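Local coordinates for protein glycerate dehydrogenase (Bacillus sp. 5mfcol3.1, PDB 6P2I) that probably reduces acyclic imino acids to amino acids with NADPH, as a member of the D-2-hydroxyacid dehydrogenase family, at residues L198-P201 and D205-I208. Numbering follows the deposited sequence. Where two conformers were deposited one is given.
Sequences LHIP and DTEI. With NAP (NADP nicotinamide-adenine-dinucleotide phosphate), chain C.
I200, P201 and T206 meet in the loop that leaves strand 195-198 of the Rossmann-type nucleotide-binding domain, and form one wall of the NADP pocket, a worked example of a loop tied across itself beside a cofactor. One hydrogen bond joins the two segments: T206 OG1 donates to P201 O over 2.7 Å, lying in the carbonyl plane on a lone pair, with a C=O...donor angle of 136°. The hydroxyl reaches it because OG1 sits between the backbone N and the carbonyl carbon (chi1 65°), and the same oxygen accepts a hydrogen bond from the backbone N of N203, donor and acceptor at once. This rotation leaves the methyl of T206 to I200, whose CD1 touches T206 CG2 at 3.5 Å. The two methyls lie over the same face of the adenine: I200 CD1 rides above the ring atoms, 3.4 Å from NAP C4A, while T206 CG2 lies over the exocyclic amine, 3.4 Å from NAP N6A. I200 runs extended, CG1 anti to the backbone N (chi1 -170°), so that CG1 and CD1 both rest on the purine. P201 extends the wall to the sugars, its CA 3.2 Å from NAP O3D and its ring CD 3.7 Å from NAP O4B. With T206 cut back to an alanine, P201 O and the amide of N203 would probably lose the hydroxyl they share, and a gap is likely to open beside I200 CD1. One threonine thus divides its chemistry, its polar branch closing the loop and its methyl joining I200 in an apolar cover over one face of the adenine.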
# COMPACT_ATOMS: atom_id res chain seq x y z
N LEU A 198 -4.16 9.29 -12.08
CA LEU A 198 -4.50 10.64 -12.52
C LEU A 198 -3.96 11.68 -11.55
O LEU A 198 -4.13 11.54 -10.33
CB LEU A 198 -6.02 10.80 -12.65
CG LEU A 198 -6.65 10.14 -13.88
CD1 LEU A 198 -8.10 9.73 -13.62
CD2 LEU A 198 -6.58 11.07 -15.08
N HIS A 199 -3.32 12.72 -12.09
CA HIS A 199 -2.75 13.80 -11.29
C HIS A 199 -2.89 15.11 -12.05
O HIS A 199 -1.92 15.80 -12.35
CB HIS A 199 -1.30 13.48 -10.93
CG HIS A 199 -1.19 12.24 -10.11
ND1 HIS A 199 -1.62 12.18 -8.80
CD2 HIS A 199 -0.77 10.99 -10.43
CE1 HIS A 199 -1.44 10.95 -8.34
NE2 HIS A 199 -0.93 10.21 -9.31
N ILE A 200 -4.14 15.46 -12.35
CA ILE A 200 -4.45 16.54 -13.28
C ILE A 200 -5.60 17.36 -12.71
O ILE A 200 -6.51 16.80 -12.07
CB ILE A 200 -4.76 15.95 -14.67
CG1 ILE A 200 -4.86 17.02 -15.74
CG2 ILE A 200 -6.01 15.07 -14.63
CD1 ILE A 200 -5.15 16.43 -17.11
N PRO A 201 -5.59 18.68 -12.87
CA PRO A 201 -6.72 19.49 -12.39
C PRO A 201 -7.95 19.25 -13.24
O PRO A 201 -7.87 18.90 -14.42
CB PRO A 201 -6.21 20.92 -12.55
CG PRO A 201 -5.27 20.84 -13.70
CD PRO A 201 -4.56 19.52 -13.51
N ASP A 205 -11.39 21.52 -20.07
CA ASP A 205 -10.58 20.72 -20.98
C ASP A 205 -10.39 19.29 -20.51
O ASP A 205 -10.30 18.37 -21.34
CB ASP A 205 -9.20 21.37 -21.17
CG ASP A 205 -9.29 22.76 -21.77
OD1 ASP A 205 -10.33 23.10 -22.38
OD2 ASP A 205 -8.30 23.52 -21.63
N THR A 206 -10.32 19.06 -19.20
CA THR A 206 -9.98 17.75 -18.67
C THR A 206 -11.18 16.96 -18.19
O THR A 206 -11.02 15.79 -17.84
CB THR A 206 -8.97 17.89 -17.53
OG1 THR A 206 -9.57 18.60 -16.44
CG2 THR A 206 -7.74 18.66 -18.00
N GLU A 207 -12.37 17.55 -18.15
CA GLU A 207 -13.55 16.78 -17.79
C GLU A 207 -13.74 15.63 -18.76
O GLU A 207 -13.67 15.82 -19.98
CB GLU A 207 -14.79 17.68 -17.77
CG GLU A 207 -14.84 18.57 -16.54
CD GLU A 207 -16.18 18.56 -15.87
OE1 GLU A 207 -16.86 17.51 -15.91
OE2 GLU A 207 -16.57 19.61 -15.31
N ILE A 208 -13.95 14.43 -18.22
CA ILE A 208 -14.13 13.21 -19.00
C ILE A 208 -12.95 13.02 -19.96
O ILE A 208 -13.14 12.65 -21.13
CB ILE A 208 -15.46 13.21 -19.78
CG1 ILE A 208 -16.56 13.89 -18.97
CG2 ILE A 208 -15.88 11.78 -20.12
CD1 ILE A 208 -17.05 13.07 -17.80
PA NAP C . 0.06 20.57 -10.85
O1A NAP C . -0.62 21.81 -11.40
O2A NAP C . 1.41 20.69 -10.20
O5B NAP C . 0.18 19.52 -12.04
C5B NAP C . -0.88 19.32 -12.97
C4B NAP C . -0.35 18.42 -14.08
O4B NAP C . -1.44 18.15 -14.97
C3B NAP C . 0.73 19.11 -14.92
O3B NAP C . 1.63 18.11 -15.45
C2B NAP C . -0.04 19.70 -16.07
O2B NAP C . 0.75 19.89 -17.23
C1B NAP C . -1.05 18.59 -16.27
N9A NAP C . -2.20 19.05 -17.06
C8A NAP C . -2.96 20.15 -16.84
N7A NAP C . -3.91 20.26 -17.80
C5A NAP C . -3.74 19.23 -18.65
C6A NAP C . -4.41 18.75 -19.87
N6A NAP C . -5.46 19.42 -20.40
N1A NAP C . -3.92 17.63 -20.44
C2A NAP C . -2.87 16.95 -19.93
N3A NAP C . -2.21 17.32 -18.82
C4A NAP C . -2.61 18.44 -18.16
O3 NAP C . -1.05 19.89 -9.89
PN NAP C . -0.79 18.93 -8.63
O1N NAP C . -0.30 19.73 -7.45
O2N NAP C . 0.02 17.73 -9.06
O5D NAP C . -2.31 18.49 -8.30
C5D NAP C . -3.08 17.79 -9.28
C4D NAP C . -4.50 17.58 -8.79
O4D NAP C . -4.48 16.72 -7.66
C3D NAP C . -5.18 18.84 -8.26
O3D NAP C . -5.74 19.65 -9.31
C2D NAP C . -6.24 18.26 -7.33
O2D NAP C . -7.49 18.15 -8.03
C1D NAP C . -5.71 16.88 -6.95
N1N NAP C . -5.48 16.79 -5.50
C2N NAP C . -6.09 15.82 -4.79
C3N NAP C . -5.91 15.72 -3.42
C7N NAP C . -6.63 14.64 -2.64
O7N NAP C . -6.72 14.74 -1.42
N7N NAP C . -7.20 13.61 -3.28
C4N NAP C . -5.09 16.64 -2.77
C5N NAP C . -4.48 17.65 -3.52
C6N NAP C . -4.69 17.69 -4.89
P2B NAP C . 1.64 21.21 -17.51
O1X NAP C . 0.68 22.38 -17.37
O2X NAP C . 2.69 21.21 -16.44
O3X NAP C . 2.19 20.97 -18.89